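PDB 4BOB: ERPP protein from Borrelia burgdorferi, which probably binds the complement regulator factor H on the spirochaete's outer surface as a lipoprotein, a likely means of evading complement. Local coordinates for residues Ile39-Asn44 / Thr49-Leu54; Ile63-Asn68 / Ala74-Leu79; Lys106-Ser111 / Ala150-Pro155; Ile121-Ser126 / His132-Gly137; Asp138-Asn141 / Asp147-Ala150. All blocks are in the same frame, centred on the assembly; numbering follows the deposited sequence.

All five contacts meet on one strongly twisted antiparallel sheet of eight strands. Contacts 1, 2, 4 and 5 are each a hairpin of strands that follow each other in the chain; contact 3 instead brings a distant loop onto strand 149-155. Contact 1 closes first, then contact 2, while contact 4 falls between the two halves of contact 3, and contact 5 shares Ala150 with contact 3. Contacts 2 and 4 lie with centres about 17 Å apart on opposite sides of the chain's centre, yet Phe76 touches Phe135 between them. Contacts 1 and 3 are closer, centres about 8 Å apart. Strand 149-155 thus ties the early hairpins to the late ones.

Contact 1 (Ile39-Asn44 / Thr49-Leu54); sequences IKNKDN and TDLGDL
Lys40 and Asp50 run side by side and point the same way, ending in a salt bridge in which Lys40 NZ meets Asp50 OD1 at 2.6 Å, nearly in line with that oxygen's bond to its carbon. The lysine chain is extended until its last torsion, where a bend (chi4 -87°) turns the ammonium group onto the carboxylate. Among the residues that lean the other way, Asn41 and Leu51 cross at about a right angle: Leu51 CD2 lies 3.7 Å from Asn41 ND2, and CD1 of the same leucine is about as near. Thr49 lies alongside Asn41 with its methyl group against the amide oxygen.

Behind these side chains the backbone sets the pairing. Asn41 and Thr49 form a hydrogen-bonded antiparallel pair, with Thr49 N 2.7 Å from Asn41 O. Ile39 O then takes two donors, Leu51 N at 3.0 Å and Gly52 N at 3.1 Å, the former on a lone pair in the carbonyl plane and the latter tilted from that plane. Two residues facing one make this a classic beta bulge, and the register slips by one between Ile39 and Lys40. Ile39 N closes the far side of the bulge on Gly52 O at 2.8 Å.

In the connecting turn Asp43 OD1 receives the backbone N-H groups of Asn45 and Asn47. The hairpin of strands 34-42 and 48-58 sits in the middle of the sheet: Lys40 pairs through its backbone with Ala153 of strand 149-155, Asp53 pairs with Asn68 of strand 63-69, and Ile39 packs between Tyr152, Ile154 and Leu67 of those two flanking strands.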
# COMPACT_ATOMS: atom_id res chain seq x y z
N ILE A 39 2.68 2.95 7.73
CA ILE A 39 1.57 2.05 7.39
C ILE A 39 1.09 1.31 8.63
O ILE A 39 1.89 0.92 9.48
CB ILE A 39 1.90 1.06 6.23
CG1 ILE A 39 0.69 0.15 5.95
CG2 ILE A 39 3.18 0.27 6.47
CD1 ILE A 39 0.48 -0.19 4.50
N LYS A 40 -0.23 1.15 8.69
CA LYS A 40 -0.92 0.34 9.69
C LYS A 40 -1.63 -0.90 9.11
O LYS A 40 -2.01 -0.91 7.94
CB LYS A 40 -2.01 1.18 10.32
CG LYS A 40 -1.55 2.41 11.04
CD LYS A 40 -2.77 3.22 11.43
CE LYS A 40 -2.39 4.38 12.34
NZ LYS A 40 -2.37 3.94 13.76
N ASN A 41 -1.84 -1.91 9.94
CA ASN A 41 -2.84 -2.94 9.63
C ASN A 41 -3.82 -3.25 10.75
O ASN A 41 -3.62 -2.92 11.93
CB ASN A 41 -2.19 -4.25 9.17
CG ASN A 41 -1.30 -4.89 10.24
OD1 ASN A 41 -1.23 -4.44 11.40
ND2 ASN A 41 -0.60 -5.93 9.84
N LYS A 42 -4.90 -3.91 10.36
CA LYS A 42 -5.86 -4.43 11.30
C LYS A 42 -5.32 -5.71 11.92
O LYS A 42 -4.92 -6.64 11.22
CB LYS A 42 -7.20 -4.63 10.63
CG LYS A 42 -7.94 -3.32 10.48
CD LYS A 42 -9.44 -3.53 10.48
CE LYS A 42 -10.19 -2.36 11.10
NZ LYS A 42 -11.38 -2.04 10.27
N ASP A 43 -5.30 -5.75 13.24
CA ASP A 43 -4.74 -6.88 13.93
C ASP A 43 -5.78 -7.99 14.05
O ASP A 43 -6.88 -7.90 13.47
CB ASP A 43 -4.14 -6.46 15.29
CG ASP A 43 -5.19 -6.02 16.33
OD1 ASP A 43 -6.41 -6.02 16.08
OD2 ASP A 43 -4.75 -5.65 17.43
N ASN A 44 -5.41 -9.02 14.81
CA ASN A 44 -6.25 -10.20 15.04
C ASN A 44 -7.66 -9.97 15.52
O ASN A 44 -8.50 -10.85 15.36
CB ASN A 44 -5.54 -11.13 16.02
CG ASN A 44 -4.28 -11.70 15.42
OD1 ASN A 44 -4.31 -12.75 14.78
ND2 ASN A 44 -3.16 -10.97 15.56
N THR A 49 -3.52 -1.18 14.02
CA THR A 49 -2.27 -1.12 14.79
C THR A 49 -1.19 -0.65 13.82
O THR A 49 -1.27 -0.92 12.61
CB THR A 49 -1.92 -2.50 15.42
OG1 THR A 49 -0.68 -2.43 16.14
CG2 THR A 49 -1.83 -3.59 14.37
N ASP A 50 -0.20 0.08 14.32
CA ASP A 50 0.94 0.45 13.48
C ASP A 50 1.78 -0.79 13.14
O ASP A 50 2.18 -1.53 14.05
CB ASP A 50 1.82 1.48 14.17
CG ASP A 50 1.17 2.82 14.28
OD1 ASP A 50 0.05 2.95 13.78
OD2 ASP A 50 1.79 3.74 14.87
N LEU A 51 2.03 -0.99 11.85
CA LEU A 51 2.81 -2.12 11.30
C LEU A 51 4.27 -1.74 11.03
O LEU A 51 5.19 -2.47 11.43
CB LEU A 51 2.16 -2.57 10.00
CG LEU A 51 2.83 -3.67 9.17
CD1 LEU A 51 3.05 -4.95 9.99
CD2 LEU A 51 1.94 -3.93 7.96
N GLY A 52 4.48 -0.61 10.34
CA GLY A 52 5.83 -0.08 10.10
C GLY A 52 5.85 1.14 9.18
O GLY A 52 4.91 1.94 9.18
N ASP A 53 6.95 1.27 8.41
CA ASP A 53 7.10 2.30 7.37
C ASP A 53 7.22 1.69 5.97
O ASP A 53 7.83 0.63 5.79
CB ASP A 53 8.36 3.14 7.61
CG ASP A 53 8.35 3.84 8.95
OD1 ASP A 53 8.20 3.12 9.94
OD2 ASP A 53 8.51 5.09 9.02
N LEU A 54 6.66 2.40 4.99
CA LEU A 54 6.58 1.96 3.61
C LEU A 54 7.39 2.91 2.75
O LEU A 54 7.15 4.13 2.76
CB LEU A 54 5.12 1.95 3.14
CG LEU A 54 4.79 1.34 1.77
CD1 LEU A 54 4.72 -0.17 1.83
CD2 LEU A 54 3.45 1.88 1.28

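Contact 2 (Ile63-Asn68 / Ala74-Leu79)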
# COMPACT_ATOMS: atom_id res chain seq x y z
N ILE A 63 6.41 2.35 -10.17
CA ILE A 63 6.70 2.64 -8.77
C ILE A 63 7.06 1.28 -8.17
O ILE A 63 6.43 0.28 -8.51
CB ILE A 63 5.43 3.15 -7.99
CG1 ILE A 63 4.59 4.20 -8.77
CG2 ILE A 63 5.81 3.66 -6.59
CD1 ILE A 63 4.90 5.66 -8.48
N ASP A 64 8.06 1.25 -7.29
CA ASP A 64 8.18 0.14 -6.33
C ASP A 64 7.81 0.71 -4.98
O ASP A 64 8.11 1.88 -4.70
CB ASP A 64 9.59 -0.45 -6.23
CG ASP A 64 9.64 -1.69 -5.32
OD1 ASP A 64 9.02 -2.70 -5.68
OD2 ASP A 64 10.28 -1.68 -4.24
N THR A 65 7.18 -0.11 -4.16
CA THR A 65 7.01 0.18 -2.74
C THR A 65 7.37 -1.07 -1.94
O THR A 65 7.04 -2.19 -2.35
CB THR A 65 5.56 0.60 -2.39
OG1 THR A 65 4.79 -0.57 -2.18
CG2 THR A 65 4.92 1.43 -3.52
N GLY A 66 8.06 -0.86 -0.82
CA GLY A 66 8.57 -1.95 0.01
C GLY A 66 8.33 -1.77 1.50
O GLY A 66 8.40 -0.65 2.04
N LEU A 67 8.05 -2.88 2.16
CA LEU A 67 7.69 -2.89 3.57
C LEU A 67 8.89 -3.22 4.45
O LEU A 67 9.47 -4.32 4.36
CB LEU A 67 6.57 -3.91 3.85
CG LEU A 67 5.98 -3.95 5.30
CD1 LEU A 67 5.70 -2.57 5.90
CD2 LEU A 67 4.73 -4.81 5.32
N ASN A 68 9.25 -2.26 5.30
CA ASN A 68 10.12 -2.50 6.46
C ASN A 68 9.29 -2.60 7.73
O ASN A 68 9.11 -1.62 8.43
CB ASN A 68 11.13 -1.38 6.59
CG ASN A 68 11.84 -1.13 5.32
OD1 ASN A 68 11.56 -0.16 4.62
ND2 ASN A 68 12.72 -2.03 4.95
N ALA A 74 11.28 -6.13 2.61
CA ALA A 74 10.93 -6.80 1.36
C ALA A 74 9.83 -6.07 0.57
O ALA A 74 8.97 -5.41 1.14
CB ALA A 74 10.51 -8.24 1.65
N THR A 75 9.87 -6.19 -0.76
CA THR A 75 8.88 -5.53 -1.64
C THR A 75 7.42 -5.88 -1.33
O THR A 75 7.03 -7.05 -1.16
CB THR A 75 9.19 -5.80 -3.15
OG1 THR A 75 10.28 -4.96 -3.57
CG2 THR A 75 7.97 -5.52 -4.06
N PHE A 76 6.61 -4.83 -1.32
CA PHE A 76 5.22 -4.86 -0.87
C PHE A 76 4.29 -4.99 -2.08
O PHE A 76 3.60 -6.00 -2.23
CB PHE A 76 4.96 -3.57 -0.07
CG PHE A 76 3.59 -3.49 0.53
CD1 PHE A 76 3.17 -4.46 1.44
CD2 PHE A 76 2.73 -2.46 0.19
CE1 PHE A 76 1.91 -4.40 2.01
CE2 PHE A 76 1.47 -2.39 0.76
CZ PHE A 76 1.06 -3.35 1.68
N PHE A 77 4.29 -3.98 -2.95
CA PHE A 77 3.65 -4.07 -4.27
C PHE A 77 4.29 -3.05 -5.21
O PHE A 77 4.81 -2.03 -4.75
CB PHE A 77 2.13 -3.84 -4.23
CG PHE A 77 1.73 -2.41 -3.94
CD1 PHE A 77 1.94 -1.39 -4.87
CD2 PHE A 77 1.09 -2.09 -2.74
CE1 PHE A 77 1.55 -0.08 -4.58
CE2 PHE A 77 0.70 -0.79 -2.47
CZ PHE A 77 0.93 0.21 -3.37
N SER A 78 4.20 -3.35 -6.51
CA SER A 78 4.75 -2.52 -7.58
C SER A 78 3.76 -2.42 -8.75
O SER A 78 2.78 -3.15 -8.82
CB SER A 78 6.06 -3.11 -8.09
OG SER A 78 5.81 -4.31 -8.83
N LEU A 79 4.05 -1.51 -9.67
CA LEU A 79 3.13 -1.15 -10.76
C LEU A 79 3.92 -0.36 -11.80
O LEU A 79 4.85 0.35 -11.43
CB LEU A 79 2.00 -0.30 -10.20
CG LEU A 79 2.49 1.02 -9.63
CD1 LEU A 79 2.15 2.16 -10.59
CD2 LEU A 79 1.94 1.30 -8.23
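Thr65 sets its hydroxyl over the centre of the Phe77 ring, OG1 standing 3.8 Å above the plane. The proton goes elsewhere: Thr65 OG1 donates to Phe77 O at 3.0 Å, in the carbonyl plane and on a lone pair. With OG1 between the backbone N and the carbonyl carbon (chi1 85°), the hydroxyl also lies at the edge of the Phe76 ring, near its plane, and is therefore in contact with both aromatic side chains.

Backbone bonds hold the strands in register. Ile63 with Leu79 and Leu67 with Ala74 are hydrogen-bonded pairs. Between them Thr65 O accepts Phe76 N at 2.9 Å and, weakly, Phe77 N at 3.3 Å, while Phe77 O takes Thr65 N besides the hydroxyl. Two residues thus face Thr65.

Polar side chains meet on the side of Asp64, where Thr75 OG1 lies about equally far from both carboxylate oxygens, a weak bond at most to either. Apolar contacts fill the other side. Ile63 and Leu79 run side by side, CG1 of Ile63 being 3.7 Å from Leu79 CD1; Leu67 CD2 comes slantwise to Phe76 CD1 at 4.2 Å. Beyond the hairpin, Phe76 meets Tyr152 edge to face and Leu79 packs on Val84 and Phe87 of helix 84-93.

The arrangement is a beta hairpin with a classic bulge, formed by the outermost strand of the antiparallel sheet and its neighbour.

Contact 3 (Lys106-Ser111 / Ala150-Pro155)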
# COMPACT_ATOMS: atom_id res chain seq x y z
N LYS A 106 3.68 -11.08 5.57
CA LYS A 106 3.96 -12.51 5.68
C LYS A 106 2.71 -13.40 5.80
O LYS A 106 2.62 -14.47 5.19
CB LYS A 106 4.97 -12.79 6.80
CG LYS A 106 4.83 -12.03 8.12
CD LYS A 106 6.02 -12.40 9.01
CE LYS A 106 6.18 -11.54 10.26
NZ LYS A 106 6.75 -12.30 11.42
N TYR A 107 1.74 -12.89 6.54
CA TYR A 107 0.50 -13.62 6.85
C TYR A 107 -0.40 -13.85 5.69
O TYR A 107 -1.23 -14.76 5.72
CB TYR A 107 -0.30 -12.81 7.87
CG TYR A 107 0.44 -12.71 9.13
CD1 TYR A 107 0.68 -13.88 9.87
CD2 TYR A 107 1.00 -11.50 9.55
CE1 TYR A 107 1.41 -13.84 11.04
CE2 TYR A 107 1.73 -11.44 10.72
CZ TYR A 107 1.93 -12.62 11.46
OH TYR A 107 2.66 -12.59 12.61
N GLU A 108 -0.27 -13.00 4.69
CA GLU A 108 -1.06 -13.11 3.50
C GLU A 108 -0.33 -13.99 2.48
O GLU A 108 0.90 -14.08 2.37
CB GLU A 108 -1.38 -11.78 2.85
CG GLU A 108 -1.27 -10.58 3.74
CD GLU A 108 -1.19 -9.35 2.91
OE1 GLU A 108 -2.07 -9.21 2.03
OE2 GLU A 108 -0.24 -8.55 3.12
N GLN A 109 -1.15 -14.56 1.66
CA GLN A 109 -0.82 -15.77 1.02
C GLN A 109 0.11 -15.61 -0.20
O GLN A 109 1.00 -16.42 -0.48
CB GLN A 109 -2.18 -16.33 0.75
CG GLN A 109 -2.32 -17.29 -0.36
CD GLN A 109 -3.49 -18.20 -0.06
OE1 GLN A 109 -4.24 -18.02 0.94
NE2 GLN A 109 -3.63 -19.20 -0.89
N SER A 110 -0.12 -14.49 -0.88
CA SER A 110 0.69 -13.91 -1.95
C SER A 110 2.08 -13.37 -1.60
O SER A 110 2.65 -12.67 -2.43
CB SER A 110 -0.10 -12.68 -2.38
OG SER A 110 -0.47 -11.95 -1.18
N SER A 111 2.60 -13.60 -0.39
CA SER A 111 3.93 -13.06 -0.07
C SER A 111 5.07 -13.95 -0.51
O SER A 111 6.14 -13.44 -0.85
CB SER A 111 4.11 -12.66 1.41
OG SER A 111 3.47 -13.55 2.28
N ALA A 150 -6.29 -9.30 4.36
CA ALA A 150 -5.57 -8.31 5.20
C ALA A 150 -6.11 -6.89 4.91
O ALA A 150 -6.58 -6.61 3.81
CB ALA A 150 -4.07 -8.37 4.94
N GLU A 151 -6.05 -6.00 5.90
CA GLU A 151 -6.55 -4.63 5.74
C GLU A 151 -5.45 -3.61 6.08
O GLU A 151 -4.67 -3.82 7.02
CB GLU A 151 -7.81 -4.43 6.61
CG GLU A 151 -8.65 -3.19 6.28
CD GLU A 151 -10.16 -3.44 6.26
OE1 GLU A 151 -10.63 -4.44 6.85
OE2 GLU A 151 -10.89 -2.62 5.64
N TYR A 152 -5.37 -2.52 5.32
CA TYR A 152 -4.25 -1.57 5.44
C TYR A 152 -4.67 -0.10 5.36
O TYR A 152 -5.67 0.23 4.72
CB TYR A 152 -3.20 -1.82 4.34
CG TYR A 152 -2.42 -3.12 4.45
CD1 TYR A 152 -1.32 -3.23 5.32
CD2 TYR A 152 -2.74 -4.22 3.66
CE1 TYR A 152 -0.59 -4.40 5.42
CE2 TYR A 152 -2.02 -5.40 3.76
CZ TYR A 152 -0.95 -5.49 4.64
OH TYR A 152 -0.21 -6.65 4.74
N ALA A 153 -3.84 0.76 5.96
CA ALA A 153 -4.14 2.18 6.18
C ALA A 153 -2.88 2.99 6.26
O ALA A 153 -2.02 2.71 7.11
CB ALA A 153 -4.97 2.38 7.46
N ILE A 154 -2.80 4.00 5.38
CA ILE A 154 -1.69 4.97 5.31
C ILE A 154 -2.27 6.40 5.45
O ILE A 154 -3.29 6.69 4.86
CB ILE A 154 -0.95 4.81 3.97
CG1 ILE A 154 -0.05 3.58 4.01
CG2 ILE A 154 -0.08 6.02 3.64
CD1 ILE A 154 0.48 3.18 2.65
N PRO A 155 -1.62 7.30 6.23
CA PRO A 155 -2.28 8.61 6.42
C PRO A 155 -2.34 9.41 5.14
O PRO A 155 -1.41 9.41 4.36
CB PRO A 155 -1.39 9.30 7.46
CG PRO A 155 -0.04 8.72 7.20
CD PRO A 155 -0.31 7.26 6.91
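Glu108 reaches from its loop toward Tyr152, the two side chains approaching from opposite directions, and Tyr152 OH is hydrogen-bonded to Glu108 OE2, at a distance modelled too short to be read literally at this resolution. The phenol is the donor. OE2 sits at the edge of the tyrosine ring, near its plane, while the carboxylate itself is turned 48° from that plane. Its other oxygen lies over Ala150, with Glu108 OE1 3.6 Å from Ala150 CB, and the methyl also touches the stem of the glutamate, 3.8 Å from Glu108 CG. The glutamate chain is extended beyond CG, which carries the carboxylate down to strand 149-155. Glu108 and Tyr152 are buried here, Ala150 partly so; Tyr152 is packed further by Leu51 and Tyr102.

The outer side is different. Lys106 and Tyr107 are exposed, CG of the lysine lying over one face of the tyrosine ring, and Gln109 is exposed as well. The loop folds back on itself through Ser111 N, 3.3 Å from Glu108 O.

The buried carboxylate has more than one partner at each oxygen. OE2 is also bonded to Tyr105 N, and OE1 to Asp138 N and the hydroxyl of Tyr102. Such a set of donors would probably favour the ionised form of Glu108, and it fixes the rotation of the carboxylate while joining the 106-111 loop to two neighbouring strands of the sheet.

Contact 4 (Ile121-Ser126 / His132-Gly137); sequences ITKIES and HIAFLG
This beta hairpin joins strands 119-126 and 131-139, with Lys123 facing Ala134 and Glu125 facing His132 as hydrogen-bonded antiparallel pairs. Both backbone bonds of the first pair are well formed: Lys123 N to Ala134 O is 2.7 Å, and Ala134 N to Lys123 O is 2.7 Å with an angle of 171° at the hydrogen. Glu125 N reaches His132 O at 2.7 Å, a more bent bond. Between the two pairs Ile133 CA turns its hydrogen to Lys123 O, 3.3 Å away.

One face of the hairpin carries Lys123, Glu125, His132 and Ala134. There the methyl of Ala134 lies under the longer chains, its CB 3.8 Å from Lys123 CG and 4.0 Å from Glu125 CD. His132 leans off toward Ala153 and Pro155, and its ND1 is bonded to Ala130 O.

The opposite face, with Thr122, Ile124, Ile133 and Phe135, is apolar across the contact and looks toward helices 84-93 and 156-162. The Thr122 hydroxyl is bonded to Ala90 O in the last turn of helix 84-93 and to Gly95 N just after it. Its methyl is left for the hairpin: lying anti to the carbonyl carbon, with OG1 at chi1 40°, Thr122 CG2 meets Ile133 CG2 at 3.4 Å and touches Phe135 too. The other branch of Ile133 runs to Ile124, the two methyl ends meeting with Ile124 CD1 3.5 Å from Ile133 CD1.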
# COMPACT_ATOMS: atom_id res chain seq x y z
N ILE A 121 -7.66 -1.25 -4.26
CA ILE A 121 -8.90 -0.47 -4.20
C ILE A 121 -8.96 0.24 -2.84
O ILE A 121 -8.97 -0.41 -1.76
CB ILE A 121 -10.11 -1.39 -4.36
CG1 ILE A 121 -10.10 -2.03 -5.75
CG2 ILE A 121 -11.41 -0.62 -4.18
CD1 ILE A 121 -10.84 -3.36 -5.79
N THR A 122 -8.97 1.57 -2.92
CA THR A 122 -8.70 2.41 -1.75
C THR A 122 -9.92 3.21 -1.29
O THR A 122 -10.75 3.63 -2.10
CB THR A 122 -7.54 3.39 -2.04
OG1 THR A 122 -7.68 3.90 -3.38
CG2 THR A 122 -6.20 2.72 -1.87
N LYS A 123 -10.03 3.41 0.03
CA LYS A 123 -11.00 4.35 0.60
C LYS A 123 -10.31 5.39 1.51
O LYS A 123 -9.16 5.16 1.96
CB LYS A 123 -12.13 3.61 1.36
CG LYS A 123 -11.68 2.70 2.50
CD LYS A 123 -12.89 1.99 3.14
CE LYS A 123 -12.66 0.51 3.43
NZ LYS A 123 -13.94 -0.26 3.45
N ILE A 124 -10.99 6.53 1.73
CA ILE A 124 -10.59 7.50 2.76
C ILE A 124 -11.17 6.97 4.06
O ILE A 124 -12.27 6.44 4.09
CB ILE A 124 -11.11 8.96 2.53
CG1 ILE A 124 -10.86 9.45 1.10
CG2 ILE A 124 -10.40 9.95 3.46
CD1 ILE A 124 -9.40 9.47 0.70
N GLU A 125 -10.41 7.09 5.13
CA GLU A 125 -10.89 6.65 6.44
C GLU A 125 -10.23 7.45 7.53
O GLU A 125 -9.00 7.44 7.65
CB GLU A 125 -10.61 5.17 6.65
CG GLU A 125 -11.85 4.30 6.59
CD GLU A 125 -11.56 2.86 6.94
OE1 GLU A 125 -10.73 2.61 7.87
OE2 GLU A 125 -12.16 1.96 6.30
N SER A 126 -11.05 8.16 8.31
CA SER A 126 -10.61 8.81 9.53
C SER A 126 -10.42 7.68 10.53
O SER A 126 -11.28 6.82 10.64
CB SER A 126 -11.68 9.81 10.01
OG SER A 126 -11.16 11.12 10.16
N HIS A 132 -7.00 8.45 6.57
CA HIS A 132 -6.02 7.54 5.95
C HIS A 132 -6.55 6.99 4.67
O HIS A 132 -7.76 6.92 4.48
CB HIS A 132 -5.76 6.32 6.82
CG HIS A 132 -5.00 6.59 8.07
ND1 HIS A 132 -5.52 7.33 9.10
CD2 HIS A 132 -3.79 6.15 8.49
CE1 HIS A 132 -4.65 7.37 10.09
NE2 HIS A 132 -3.59 6.66 9.74
N ILE A 133 -5.64 6.54 3.82
CA ILE A 133 -5.97 5.74 2.65
C ILE A 133 -6.00 4.28 3.13
O ILE A 133 -5.00 3.75 3.62
CB ILE A 133 -4.92 5.96 1.53
CG1 ILE A 133 -5.08 7.34 0.87
CG2 ILE A 133 -4.99 4.86 0.47
CD1 ILE A 133 -6.43 7.60 0.22
N ALA A 134 -7.16 3.64 3.01
CA ALA A 134 -7.30 2.26 3.45
C ALA A 134 -7.59 1.36 2.25
O ALA A 134 -8.32 1.77 1.36
CB ALA A 134 -8.43 2.15 4.47
N PHE A 135 -7.02 0.15 2.24
CA PHE A 135 -7.30 -0.85 1.19
C PHE A 135 -7.11 -2.28 1.74
O PHE A 135 -6.36 -2.50 2.70
CB PHE A 135 -6.38 -0.63 -0.03
CG PHE A 135 -4.91 -0.63 0.31
CD1 PHE A 135 -4.30 0.52 0.78
CD2 PHE A 135 -4.15 -1.78 0.21
CE1 PHE A 135 -2.97 0.54 1.13
CE2 PHE A 135 -2.81 -1.77 0.57
CZ PHE A 135 -2.22 -0.61 1.02
N LEU A 136 -7.80 -3.24 1.13
CA LEU A 136 -7.65 -4.67 1.46
C LEU A 136 -6.42 -5.33 0.78
O LEU A 136 -6.08 -5.03 -0.38
CB LEU A 136 -8.90 -5.45 1.05
CG LEU A 136 -10.19 -4.94 1.72
CD1 LEU A 136 -11.43 -5.58 1.11
CD2 LEU A 136 -10.13 -5.15 3.23
N GLY A 137 -5.77 -6.24 1.50
CA GLY A 137 -4.67 -7.01 0.95
C GLY A 137 -5.20 -8.33 0.41
O GLY A 137 -6.32 -8.40 -0.10

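Contact 5 (Asp138-Asn141 / Asp147-Ala150)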
# COMPACT_ATOMS: atom_id res chain seq x y z
N ASP A 138 -4.37 -9.36 0.56
CA ASP A 138 -4.73 -10.74 0.20
C ASP A 138 -5.24 -11.55 1.41
O ASP A 138 -5.02 -11.20 2.57
CB ASP A 138 -3.50 -11.44 -0.47
CG ASP A 138 -3.85 -12.79 -1.14
OD1 ASP A 138 -5.05 -13.09 -1.29
OD2 ASP A 138 -2.95 -13.56 -1.54
N LYS A 139 -5.96 -12.62 1.07
CA LYS A 139 -6.15 -13.82 1.92
C LYS A 139 -4.99 -14.34 2.78
O LYS A 139 -3.86 -14.57 2.32
CB LYS A 139 -6.38 -15.07 1.04
CG LYS A 139 -7.78 -15.63 0.97
CD LYS A 139 -7.88 -16.60 -0.22
CE LYS A 139 -8.86 -17.77 -0.01
NZ LYS A 139 -8.42 -19.05 -0.65
N ILE A 140 -5.34 -14.61 4.02
CA ILE A 140 -4.41 -14.97 5.05
C ILE A 140 -4.48 -16.47 5.26
O ILE A 140 -5.54 -17.08 5.10
CB ILE A 140 -4.79 -14.23 6.36
CG1 ILE A 140 -4.23 -12.81 6.31
CG2 ILE A 140 -4.31 -14.98 7.61
CD1 ILE A 140 -5.07 -11.81 7.08
N ASN A 141 -3.33 -17.07 5.56
CA ASN A 141 -3.31 -18.23 6.45
C ASN A 141 -1.97 -18.31 7.20
O ASN A 141 -1.29 -17.28 7.43
CB ASN A 141 -3.59 -19.53 5.68
CG ASN A 141 -4.48 -20.49 6.45
OD1 ASN A 141 -5.49 -20.08 7.03
ND2 ASN A 141 -4.13 -21.76 6.45
N ASP A 147 -13.72 -16.55 4.65
CA ASP A 147 -12.65 -15.87 3.92
C ASP A 147 -12.27 -14.48 4.44
O ASP A 147 -13.03 -13.53 4.30
CB ASP A 147 -12.98 -15.79 2.44
CG ASP A 147 -11.73 -15.70 1.59
OD1 ASP A 147 -10.87 -16.60 1.75
OD2 ASP A 147 -11.61 -14.74 0.80
N LYS A 148 -11.07 -14.38 5.01
CA LYS A 148 -10.55 -13.16 5.64
C LYS A 148 -9.31 -12.69 4.88
O LYS A 148 -8.40 -13.48 4.63
CB LYS A 148 -10.16 -13.44 7.09
CG LYS A 148 -10.14 -12.23 8.00
CD LYS A 148 -9.68 -12.60 9.42
CE LYS A 148 -8.18 -12.39 9.62
NZ LYS A 148 -7.56 -13.20 10.71
N THR A 149 -9.30 -11.40 4.53
CA THR A 149 -8.20 -10.75 3.79
C THR A 149 -7.44 -9.82 4.76
O THR A 149 -7.90 -9.58 5.87
CB THR A 149 -8.80 -9.99 2.59
OG1 THR A 149 -7.91 -10.06 1.47
CG2 THR A 149 -9.14 -8.54 2.94
N ALA A 150 -6.29 -9.30 4.36
CA ALA A 150 -5.57 -8.31 5.20
C ALA A 150 -6.11 -6.89 4.91
O ALA A 150 -6.58 -6.61 3.81
CB ALA A 150 -4.07 -8.37 4.94
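Lys139 and Thr149 face each other as a non-hydrogen-bonded antiparallel pair at the loop end of the beta hairpin formed by strands 131-139 and 149-155, their CA atoms 4.1 Å apart. Past this pair the chain leaves the sheet, and residues 142-145 of the connecting loop are not modelled, consistent with mobility there.

From its CB the lysine side chain passes across the carboxylate of Asp147 at about a right angle. CG comes first, with Lys139 CG 3.3 Å from Asp147 OD1, and Lys139 CD follows at 3.6 Å from the same Asp147 OD1. CE stays beside that oxygen as well. Bends at the third and fourth torsions then carry the tip past it: Lys139 NZ ends 4.2 Å from Asp147 OD1, too far for a salt bridge. The aliphatic stem crosses the carboxylate, and it is the CG, CD and CE carbons that meet OD1; the opposite charges may still attract weakly, although their atoms do not touch.

On the backbone, Ala150 N donates to Asp138 O at 2.9 Å, and Ile140 N makes a weak bond to Lys148 O at 3.3 Å. The polar ends of two other side chains are bonded just beyond: Thr149 OG1 to Gly137 O, and Asp138 OD2 to Ser110 N of the neighbouring loop.

Ile140 closes the apolar side. With CG1 beside the backbone N (chi1 -82°), its far methyl folds over the opposite strand, Ile140 CD1 lying 4.2 Å from Ala150 CB and 3.8 Å from Thr149 O.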